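Local coordinates for protein alcohol dehydrogenase, zinc-containing (Thermotoga maritima, PDB 1VJ0) that probably acts as a zinc-containing alcohol dehydrogenase, an oxidoreductase of the medium-chain dehydrogenase family with two zinc ions in each subunit, at residues L363-E367 with S368-L372; S57-H60 with M61-E65; K309-E312 with W313-K317; L281-G284 with S285-R289. All coordinates share one frame; numbering follows the deposited sequence.

Contact 1. Residues L363-E367 with S368-L372; sequences LELME and SREAL
Glu364 O takes the backbone N-H of Ser368 at 2.8 Å, with an N-H...O angle of 169°. This closes the last turn of helix 359-368, and the chain leaves the helix at once: Arg369 has positive phi, and Ser368 forms an ST turn. Its hydroxyl sits between the backbone N and the carbonyl carbon (chi1 77°), which turns OG toward the N-H of Glu370, accepted at 3.0 Å. One residue further, Ala371 N donates to Leu365 O at 3.1 Å and ties the exit loop back onto the helix. Among the side chains, Leu365 CB rests against Ala371 CB at 3.8 Å, while the Glu370 chain crosses the leucine at an angle, Leu365 CD2 lying 3.6 Å from Glu370 CD. Glu367 turns the other way, to a salt bridge with Arg63, just after helix 56-62. The side chain of Met366 is about 8 Å from a bound zinc ion. That metal is held by Cys55, His77, Glu78 and Cys178. Bent at chi2 and chi3, the methionine brings Met366 CE to 3.5 Å from Leu372 O. A single water donates to both Met366 O and Ala371 O, and lies 2.8 Å from Ala371 O.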
loop_
_atom_site.group_PDB
_atom_site.type_symbol
_atom_site.label_atom_id
_atom_site.label_comp_id
_atom_site.label_asym_id
_atom_site.label_seq_id
_atom_site.Cartn_x
_atom_site.Cartn_y
_atom_site.Cartn_z
ATOM N N LEU A 363 -35.581 -22.583 -1.952
ATOM C CA LEU A 363 -35.762 -21.293 -1.280
ATOM C C LEU A 363 -36.391 -21.471 0.110
ATOM O O LEU A 363 -36.007 -20.825 1.055
ATOM C CB LEU A 363 -36.633 -20.384 -2.132
ATOM C CG LEU A 363 -35.995 -19.913 -3.452
ATOM C CD1 LEU A 363 -37.030 -19.356 -4.436
ATOM C CD2 LEU A 363 -34.954 -18.867 -3.204
ATOM N N GLU A 364 -37.363 -22.353 0.215
ATOM C CA GLU A 364 -37.972 -22.647 1.508
ATOM C C GLU A 364 -36.905 -23.108 2.525
ATOM O O GLU A 364 -36.856 -22.604 3.656
ATOM C CB GLU A 364 -39.071 -23.671 1.305
ATOM C CG GLU A 364 -39.731 -24.144 2.581
ATOM C CD GLU A 364 -40.463 -25.459 2.369
ATOM O OE1 GLU A 364 -41.480 -25.437 1.623
ATOM O OE2 GLU A 364 -39.982 -26.503 2.925
ATOM N N LEU A 365 -36.041 -24.031 2.099
ATOM C CA LEU A 365 -34.974 -24.561 2.946
ATOM C C LEU A 365 -33.990 -23.473 3.356
ATOM O O LEU A 365 -33.468 -23.471 4.460
ATOM C CB LEU A 365 -34.200 -25.684 2.224
ATOM C CG LEU A 365 -34.933 -27.007 1.973
ATOM C CD1 LEU A 365 -34.196 -27.930 1.058
ATOM C CD2 LEU A 365 -35.166 -27.673 3.293
ATOM N N MET A 366 -33.678 -22.580 2.439
ATOM C CA MET A 366 -32.733 -21.517 2.735
ATOM C C MET A 366 -33.391 -20.500 3.655
ATOM O O MET A 366 -32.750 -19.966 4.539
ATOM C CB MET A 366 -32.234 -20.836 1.465
ATOM C CG MET A 366 -31.339 -21.692 0.599
ATOM S SD MET A 366 -29.812 -22.084 1.470
ATOM C CE MET A 366 -29.011 -20.505 1.505
ATOM N N GLU A 367 -34.679 -20.251 3.464
ATOM C CA GLU A 367 -35.393 -19.298 4.318
ATOM C C GLU A 367 -35.607 -19.840 5.738
ATOM O O GLU A 367 -35.440 -19.121 6.703
ATOM C CB GLU A 367 -36.751 -18.951 3.726
ATOM C CG GLU A 367 -37.455 -17.831 4.476
ATOM C CD GLU A 367 -38.778 -17.460 3.837
ATOM O OE1 GLU A 367 -39.520 -18.398 3.452
ATOM O OE2 GLU A 367 -39.072 -16.241 3.716
ATOM N N SER A 368 -36.012 -21.095 5.853
ATOM C CA SER A 368 -36.191 -21.724 7.164
ATOM C C SER A 368 -34.880 -21.969 7.898
ATOM O O SER A 368 -34.890 -22.183 9.102
ATOM C CB SER A 368 -36.878 -23.059 7.002
ATOM O OG SER A 368 -35.948 -24.004 6.535
ATOM N N ARG A 369 -33.769 -21.962 7.154
ATOM C CA ARG A 369 -32.411 -22.281 7.631
ATOM C C ARG A 369 -32.222 -23.752 7.966
ATOM O O ARG A 369 -31.267 -24.138 8.624
ATOM C CB ARG A 369 -31.958 -21.368 8.773
ATOM C CG ARG A 369 -31.912 -19.915 8.382
ATOM C CD ARG A 369 -31.358 -19.039 9.471
ATOM N NE ARG A 369 -30.538 -17.970 8.918
ATOM C CZ ARG A 369 -29.503 -17.376 9.536
ATOM N NH1 ARG A 369 -29.120 -17.720 10.782
ATOM N NH2 ARG A 369 -28.845 -16.415 8.890
ATOM N N GLU A 370 -33.106 -24.588 7.447
ATOM C CA GLU A 370 -32.874 -26.033 7.419
ATOM C C GLU A 370 -31.638 -26.332 6.554
ATOM O O GLU A 370 -30.945 -27.308 6.792
ATOM C CB GLU A 370 -34.071 -26.739 6.805
ATOM C CG GLU A 370 -34.077 -28.249 6.982
ATOM C CD GLU A 370 -35.421 -28.868 6.632
ATOM O OE1 GLU A 370 -36.468 -28.169 6.733
ATOM O OE2 GLU A 370 -35.432 -30.063 6.235
ATOM N N ALA A 371 -31.396 -25.519 5.517
ATOM C CA ALA A 371 -30.181 -25.677 4.723
ATOM C C ALA A 371 -29.202 -24.570 5.082
ATOM O O ALA A 371 -29.614 -23.443 5.398
ATOM C CB ALA A 371 -30.496 -25.627 3.218
ATOM N N LEU A 372 -27.906 -24.891 4.994
ATOM C CA LEU A 372 -26.849 -23.899 5.050
ATOM C C LEU A 372 -26.609 -23.366 3.625
ATOM O O LEU A 372 -26.522 -22.159 3.416
ATOM C CB LEU A 372 -25.571 -24.510 5.642
ATOM C CG LEU A 372 -24.262 -23.729 5.720
ATOM C CD1 LEU A 372 -24.454 -22.440 6.421
ATOM C CD2 LEU A 372 -23.183 -24.524 6.462
HETATM O O HOH W 1 -29.794 -20.638 5.580
#

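Contact 2. Residues S57-H60 with M61-E65; sequences SDVH and MFRGE
With CG anti to the carbonyl carbon (chi1 -69°) and a bend at chi3, Met61 folds back along its helix until CE lies 3.4 Å from Ser57 O, its nearest neighbour here, 3.5 Å from Ser57 OG and 3.8 Å from Asp58 OD1. Shortened to alanine, this position would probably leave a gap beside the Ser57 hydroxyl and the Asp58 carboxylate, where the terminal methyl now packs next to the zinc site. His60 meets Glu65 differently: OE1 comes to the edge of the imidazole, in its plane, 3.0 Å from His60 CD2, and the ring and carboxylate planes are only 22° apart. The backbone between them closes as a Schellman motif, with Glu65 N donating to His60 O at 3.0 Å and Gly64 N to Met61 O at 3.1 Å. Gly64 has positive phi, where a CB would jam against the preceding carbonyl oxygen. Ser57 lies beside the zinc ligands Cys55 and His77, its side chain about 4 Å from the metal, and Asp58 OD2 bonds to Tyr149 OH and Cys55 N. The ligand Cys55 lies between strand 45-54 and helix 56-62; Asp58, Val59 and Phe62 lean on Leu363 of helix 359-368.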
loop_
_atom_site.group_PDB
_atom_site.type_symbol
_atom_site.label_atom_id
_atom_site.label_comp_id
_atom_site.label_asym_id
_atom_site.label_seq_id
_atom_site.Cartn_x
_atom_site.Cartn_y
_atom_site.Cartn_z
ATOM N N SER A 57 -29.814 -14.303 -0.421
ATOM C CA SER A 57 -30.394 -13.114 -1.058
ATOM C C SER A 57 -31.488 -13.436 -2.121
ATOM O O SER A 57 -32.310 -12.566 -2.473
ATOM C CB SER A 57 -29.275 -12.257 -1.661
ATOM O OG SER A 57 -28.620 -12.970 -2.703
ATOM N N ASP A 58 -31.499 -14.673 -2.631
ATOM C CA ASP A 58 -32.536 -15.109 -3.565
ATOM C C ASP A 58 -33.903 -15.081 -2.855
ATOM O O ASP A 58 -34.908 -14.742 -3.470
ATOM C CB ASP A 58 -32.226 -16.500 -4.144
ATOM C CG ASP A 58 -30.985 -16.522 -4.997
ATOM O OD1 ASP A 58 -30.562 -15.432 -5.467
ATOM O OD2 ASP A 58 -30.405 -17.591 -5.324
ATOM N N VAL A 59 -33.913 -15.407 -1.562
ATOM C CA VAL A 59 -35.117 -15.374 -0.774
ATOM C C VAL A 59 -35.703 -13.971 -0.703
ATOM O O VAL A 59 -36.887 -13.778 -0.932
ATOM C CB VAL A 59 -34.870 -15.918 0.659
ATOM C CG1 VAL A 59 -36.079 -15.683 1.536
ATOM C CG2 VAL A 59 -34.512 -17.413 0.598
ATOM N N HIS A 60 -34.857 -13.003 -0.422
ATOM C CA HIS A 60 -35.286 -11.631 -0.346
ATOM C C HIS A 60 -35.803 -11.102 -1.666
ATOM O O HIS A 60 -36.817 -10.405 -1.693
ATOM C CB HIS A 60 -34.152 -10.789 0.220
ATOM C CG HIS A 60 -33.718 -11.281 1.568
ATOM N ND1 HIS A 60 -32.486 -11.870 1.788
ATOM C CD2 HIS A 60 -34.394 -11.372 2.738
ATOM C CE1 HIS A 60 -32.407 -12.255 3.052
ATOM N NE2 HIS A 60 -33.555 -11.969 3.648
ATOM N N MET A 61 -35.143 -11.491 -2.746
ATOM C CA MET A 61 -35.589 -11.129 -4.076
ATOM C C MET A 61 -36.943 -11.770 -4.387
ATOM O O MET A 61 -37.838 -11.099 -4.882
ATOM C CB MET A 61 -34.533 -11.537 -5.112
ATOM C CG MET A 61 -33.195 -10.728 -5.097
ATOM S SD MET A 61 -32.050 -11.516 -6.256
ATOM C CE MET A 61 -30.558 -11.676 -5.279
ATOM N N PHE A 62 -37.114 -13.047 -4.059
ATOM C CA PHE A 62 -38.406 -13.737 -4.235
ATOM C C PHE A 62 -39.535 -12.999 -3.510
ATOM O O PHE A 62 -40.686 -12.936 -3.975
ATOM C CB PHE A 62 -38.304 -15.196 -3.708
ATOM C CG PHE A 62 -39.607 -15.940 -3.696
ATOM C CD1 PHE A 62 -40.044 -16.599 -4.824
ATOM C CD2 PHE A 62 -40.390 -16.005 -2.535
ATOM C CE1 PHE A 62 -41.221 -17.306 -4.822
ATOM C CE2 PHE A 62 -41.577 -16.694 -2.529
ATOM C CZ PHE A 62 -42.014 -17.332 -3.676
ATOM N N ARG A 63 -39.198 -12.457 -2.351
ATOM C CA ARG A 63 -40.173 -11.826 -1.480
ATOM C C ARG A 63 -40.511 -10.391 -1.885
ATOM O O ARG A 63 -41.426 -9.801 -1.334
ATOM C CB ARG A 63 -39.667 -11.855 -0.038
ATOM C CG ARG A 63 -39.617 -13.271 0.548
ATOM C CD ARG A 63 -40.605 -13.507 1.610
ATOM N NE ARG A 63 -40.822 -14.922 1.927
ATOM C CZ ARG A 63 -41.904 -15.638 1.601
ATOM N NH1 ARG A 63 -42.892 -15.112 0.866
ATOM N NH2 ARG A 63 -42.002 -16.917 1.996
ATOM N N GLY A 64 -39.797 -9.857 -2.863
ATOM C CA GLY A 64 -39.995 -8.503 -3.323
ATOM C C GLY A 64 -39.293 -7.438 -2.489
ATOM O O GLY A 64 -39.762 -6.308 -2.411
ATOM N N GLU A 65 -38.176 -7.776 -1.872
ATOM C CA GLU A 65 -37.501 -6.868 -0.948
ATOM C C GLU A 65 -36.301 -6.161 -1.599
ATOM O O GLU A 65 -35.806 -5.180 -1.047
ATOM C CB GLU A 65 -37.069 -7.648 0.320
ATOM C CG GLU A 65 -38.245 -8.043 1.204
ATOM C CD GLU A 65 -37.973 -9.096 2.295
ATOM O OE1 GLU A 65 -36.909 -9.754 2.321
ATOM O OE2 GLU A 65 -38.882 -9.284 3.151
#

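Contact 3. Residues K309-E312 with W313-K317; sequences KVYE and WLVLK
Over one face of the Trp313 indole lies Lys309, its CB 3.9 Å from the centroid of the five-membered ring and 15° off the normal, a CH-pi contact; Ser285 CB packs against the opposite face. The extended lysine chain (chi2 -174°) runs on across its side of the ring system, so that Lys309 CD reaches 3.8 Å from Trp313 CZ2. The indole NE1 donates to Glu286 OE2; Phe308 and the indole pack edge-to-face. Tyr311 carries the second CH-pi pair: Leu316 CB stands over one face, 4.2 Å from the centroid, and Leu316 CD2 touches Tyr311 CE2 at 3.9 Å. A leucine in place of Trp313 would probably leave Glu286 OE2 without its indole N-H partner and deprive the Lys309 methylenes of the flat surface they lie on. The backbone begins as an ordinary helix, with Lys309 at the N-cap and its O accepting Trp313 N at 2.9 Å. It then widens into a pi-type turn: Val310 O accepts both Leu314 N and Val315 N, each at 3.1 Å, and Tyr311 O takes Leu316 N, five residues on, at 2.7 Å. This longer step goes with Leu316 lying over the tyrosine. Val310, Tyr311, Glu312 and Val315 pack respectively on Ser278, Val301, Pro302 and Ile324 of the second subunit, so this helix helps build the subunit interface. Within its own chain, helix 310-315 links strand 306-308 to strand 320-323, an outer strand of the parallel sheet, while Trp313 also touches Leu282 of helix 280-287.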
loop_
_atom_site.group_PDB
_atom_site.type_symbol
_atom_site.label_atom_id
_atom_site.label_comp_id
_atom_site.label_asym_id
_atom_site.label_seq_id
_atom_site.Cartn_x
_atom_site.Cartn_y
_atom_site.Cartn_z
ATOM N N LYS A 309 -19.874 4.666 19.050
ATOM C CA LYS A 309 -19.031 5.471 19.907
ATOM C C LYS A 309 -17.782 5.929 19.138
ATOM O O LYS A 309 -16.792 5.211 19.027
ATOM C CB LYS A 309 -18.591 4.658 21.112
ATOM C CG LYS A 309 -19.726 4.212 21.987
ATOM C CD LYS A 309 -19.225 3.548 23.242
ATOM C CE LYS A 309 -20.470 3.057 24.024
ATOM N NZ LYS A 309 -20.094 2.324 25.272
ATOM N N VAL A 310 -17.842 7.149 18.637
ATOM C CA VAL A 310 -16.805 7.634 17.746
ATOM C C VAL A 310 -15.438 7.752 18.421
ATOM O O VAL A 310 -14.446 7.369 17.838
ATOM C CB VAL A 310 -17.187 8.972 17.131
ATOM C CG1 VAL A 310 -16.021 9.547 16.286
ATOM C CG2 VAL A 310 -18.485 8.805 16.336
ATOM N N TYR A 311 -15.359 8.329 19.609
ATOM C CA TYR A 311 -14.062 8.479 20.245
ATOM C C TYR A 311 -13.399 7.139 20.574
ATOM O O TYR A 311 -12.231 6.906 20.224
ATOM C CB TYR A 311 -14.177 9.300 21.515
ATOM C CG TYR A 311 -12.872 9.527 22.206
ATOM C CD1 TYR A 311 -11.950 10.403 21.666
ATOM C CD2 TYR A 311 -12.573 8.909 23.427
ATOM C CE1 TYR A 311 -10.759 10.664 22.292
ATOM C CE2 TYR A 311 -11.345 9.166 24.080
ATOM C CZ TYR A 311 -10.451 10.052 23.476
ATOM O OH TYR A 311 -9.229 10.388 24.028
ATOM N N GLU A 312 -14.168 6.290 21.257
ATOM C CA GLU A 312 -13.702 5.027 21.798
ATOM C C GLU A 312 -13.433 4.016 20.730
ATOM O O GLU A 312 -12.483 3.257 20.837
ATOM C CB GLU A 312 -14.768 4.427 22.742
ATOM C CG GLU A 312 -15.018 5.252 23.976
ATOM C CD GLU A 312 -16.159 6.241 23.855
ATOM O OE1 GLU A 312 -16.556 6.683 22.763
ATOM O OE2 GLU A 312 -16.723 6.572 24.902
ATOM N N TRP A 313 -14.272 3.976 19.694
ATOM C CA TRP A 313 -14.135 2.945 18.669
ATOM C C TRP A 313 -13.362 3.334 17.443
ATOM O O TRP A 313 -12.821 2.449 16.820
ATOM C CB TRP A 313 -15.487 2.398 18.217
ATOM C CG TRP A 313 -16.216 1.817 19.317
ATOM C CD1 TRP A 313 -15.728 1.499 20.547
ATOM C CD2 TRP A 313 -17.605 1.469 19.332
ATOM N NE1 TRP A 313 -16.732 0.980 21.319
ATOM C CE2 TRP A 313 -17.892 0.958 20.599
ATOM C CE3 TRP A 313 -18.630 1.521 18.388
ATOM C CZ2 TRP A 313 -19.163 0.526 20.972
ATOM C CZ3 TRP A 313 -19.924 1.088 18.787
ATOM C CH2 TRP A 313 -20.146 0.597 20.045
ATOM N N LEU A 314 -13.352 4.621 17.083
ATOM C CA LEU A 314 -12.571 5.080 15.942
ATOM C C LEU A 314 -11.326 5.826 16.318
ATOM O O LEU A 314 -10.261 5.365 15.988
ATOM C CB LEU A 314 -13.350 6.001 15.025
ATOM C CG LEU A 314 -14.113 5.403 13.883
ATOM C CD1 LEU A 314 -14.912 6.562 13.206
ATOM C CD2 LEU A 314 -13.256 4.675 12.891
ATOM N N VAL A 315 -11.461 6.966 16.987
ATOM C CA VAL A 315 -10.313 7.889 17.171
ATOM C C VAL A 315 -9.253 7.309 18.120
ATOM O O VAL A 315 -8.043 7.097 17.760
ATOM C CB VAL A 315 -10.805 9.270 17.625
ATOM C CG1 VAL A 315 -9.630 10.230 17.909
ATOM C CG2 VAL A 315 -11.778 9.829 16.617
ATOM N N LEU A 316 -9.679 7.055 19.356
ATOM C CA LEU A 316 -8.736 6.565 20.363
ATOM C C LEU A 316 -8.131 5.210 19.924
ATOM O O LEU A 316 -6.934 4.889 20.181
ATOM C CB LEU A 316 -9.463 6.408 21.699
ATOM C CG LEU A 316 -8.573 5.989 22.862
ATOM C CD1 LEU A 316 -7.531 7.079 23.116
ATOM C CD2 LEU A 316 -9.444 5.782 24.100
ATOM N N LYS A 317 -8.957 4.407 19.278
ATOM C CA LYS A 317 -8.469 3.155 18.698
ATOM C C LYS A 317 -7.599 3.269 17.447
ATOM O O LYS A 317 -7.001 2.296 17.052
ATOM C CB LYS A 317 -9.656 2.227 18.410
ATOM C CG LYS A 317 -9.420 0.906 18.947
ATOM C CD LYS A 317 -10.558 -0.035 18.704
ATOM C CE LYS A 317 -11.422 -0.178 19.930
ATOM N NZ LYS A 317 -11.074 -1.305 20.758
#

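Contact 4. Residues L281-G284 with S285-R289; sequences LLEG and SELLR
Ser285 holds Leu281 O twice: OG donates at 2.7 Å and the backbone N at 3.1 Å, and the two reach the oxygen from opposite faces of the carbonyl plane. The hydroxyl is placed for this by a chi1 of -66°, which sets OG anti to the carbonyl carbon and beside the serine's own N, pointing back up the helix. Gly284, which has no side chain, offers its O to Leu287 N at 2.9 Å, a tightened three-residue step as the helix ends. Helix 280-287 is the crossover between the adjacent parallel strands 268-273 and 292-296, a beta-alpha-beta unit of the Rossmann-type domain; Leu287 packs on Ile271 and Ser285 on Tyr294 of those strands. Glu283 is the third main partner. Its O receives two weak bonds, from Glu286 N and Leu287 N, and its extended side chain crosses that of Leu287, with Glu283 CG 4.0 Å from Leu287 CD1. The Glu283 carboxylate goes on to a salt bridge with Arg255. Glu286 bends at chi2, its OE2 accepting from Trp313 NE1 and its CG 3.6 Å from Leu282 O.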
loop_
_atom_site.group_PDB
_atom_site.type_symbol
_atom_site.label_atom_id
_atom_site.label_comp_id
_atom_site.label_asym_id
_atom_site.label_seq_id
_atom_site.Cartn_x
_atom_site.Cartn_y
_atom_site.Cartn_z
ATOM N N LEU A 281 -21.415 -4.647 15.131
ATOM C CA LEU A 281 -20.347 -3.679 15.314
ATOM C C LEU A 281 -20.208 -3.283 16.764
ATOM O O LEU A 281 -19.137 -2.842 17.173
ATOM C CB LEU A 281 -20.572 -2.397 14.461
ATOM C CG LEU A 281 -19.999 -2.487 13.045
ATOM C CD1 LEU A 281 -20.600 -3.649 12.271
ATOM C CD2 LEU A 281 -20.253 -1.149 12.374
ATOM N N LEU A 282 -21.287 -3.371 17.529
ATOM C CA LEU A 282 -21.218 -3.010 18.944
ATOM C C LEU A 282 -20.264 -3.941 19.700
ATOM O O LEU A 282 -19.492 -3.477 20.533
ATOM C CB LEU A 282 -22.598 -3.016 19.637
ATOM C CG LEU A 282 -23.744 -2.204 18.973
ATOM C CD1 LEU A 282 -24.908 -2.082 19.887
ATOM C CD2 LEU A 282 -23.318 -0.855 18.517
ATOM N N GLU A 283 -20.301 -5.231 19.404
ATOM C CA GLU A 283 -19.313 -6.164 20.004
ATOM C C GLU A 283 -17.929 -6.167 19.321
ATOM O O GLU A 283 -16.902 -6.078 19.980
ATOM C CB GLU A 283 -19.881 -7.571 20.034
ATOM C CG GLU A 283 -18.786 -8.583 20.257
ATOM C CD GLU A 283 -19.276 -9.967 20.581
ATOM O OE1 GLU A 283 -20.400 -10.347 20.144
ATOM O OE2 GLU A 283 -18.487 -10.669 21.274
ATOM N N GLY A 284 -17.905 -6.230 18.008
ATOM C CA GLY A 284 -16.666 -6.246 17.273
ATOM C C GLY A 284 -15.745 -5.089 17.609
ATOM O O GLY A 284 -14.538 -5.284 17.745
ATOM N N SER A 285 -16.313 -3.889 17.743
ATOM C CA SER A 285 -15.526 -2.670 18.016
ATOM C C SER A 285 -14.767 -2.820 19.313
ATOM O O SER A 285 -13.609 -2.421 19.425
ATOM C CB SER A 285 -16.461 -1.441 18.073
ATOM O OG SER A 285 -17.070 -1.160 16.808
ATOM N N GLU A 286 -15.383 -3.474 20.287
ATOM C CA GLU A 286 -14.732 -3.691 21.570
ATOM C C GLU A 286 -13.697 -4.814 21.562
ATOM O O GLU A 286 -12.946 -4.935 22.509
ATOM C CB GLU A 286 -15.771 -3.964 22.666
ATOM C CG GLU A 286 -16.824 -2.839 22.872
ATOM C CD GLU A 286 -16.315 -1.579 23.565
ATOM O OE1 GLU A 286 -15.110 -1.437 23.826
ATOM O OE2 GLU A 286 -17.161 -0.695 23.882
ATOM N N LEU A 287 -13.702 -5.669 20.543
ATOM C CA LEU A 287 -12.719 -6.730 20.405
ATOM C C LEU A 287 -11.480 -6.319 19.607
ATOM O O LEU A 287 -10.476 -7.077 19.585
ATOM C CB LEU A 287 -13.336 -7.941 19.686
ATOM C CG LEU A 287 -14.509 -8.628 20.389
ATOM C CD1 LEU A 287 -15.004 -9.742 19.501
ATOM C CD2 LEU A 287 -14.085 -9.121 21.777
ATOM N N LEU A 288 -11.584 -5.207 18.888
ATOM C CA LEU A 288 -10.553 -4.765 17.956
ATOM C C LEU A 288 -9.365 -4.118 18.722
ATOM O O LEU A 288 -9.580 -3.286 19.638
ATOM C CB LEU A 288 -11.198 -3.755 16.986
ATOM C CG LEU A 288 -10.496 -3.410 15.668
ATOM C CD1 LEU A 288 -10.382 -4.610 14.785
ATOM C CD2 LEU A 288 -11.285 -2.280 14.969
ATOM N N ARG A 289 -8.123 -4.491 18.373
ATOM C CA ARG A 289 -7.005 -3.806 18.967
ATOM C C ARG A 289 -6.893 -2.392 18.442
ATOM O O ARG A 289 -7.474 -2.013 17.396
ATOM C CB ARG A 289 -5.692 -4.514 18.729
ATOM C CG ARG A 289 -5.137 -4.516 17.314
ATOM C CD ARG A 289 -3.588 -4.721 17.336
ATOM N NE ARG A 289 -2.998 -4.943 16.015
ATOM C CZ ARG A 289 -2.466 -3.991 15.248
ATOM N NH1 ARG A 289 -2.480 -2.708 15.598
ATOM N NH2 ARG A 289 -1.871 -4.324 14.121
#

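In the fold
Along the chain the order is contact 2, contact 4, contact 3, contact 1, with no overlap. They form two pairs. Contacts 1 and 2, centres about 13 Å apart, join helices 359-368 and 56-62 beside the zinc site of Cys55; the Glu367-Arg63 salt bridge thus ties the late part of the chain to the early GroES-like part. Contacts 4 and 3, centres about 11 Å apart, belong to the Rossmann-type part: Lys317 NZ bonds to Leu288 O and Trp313 NE1 to Glu286, and both contacts touch the second subunit. Centres of the two pairs lie 30 to 38 Å apart: one pair lies beside the zinc site, the other at the contact with the second subunit.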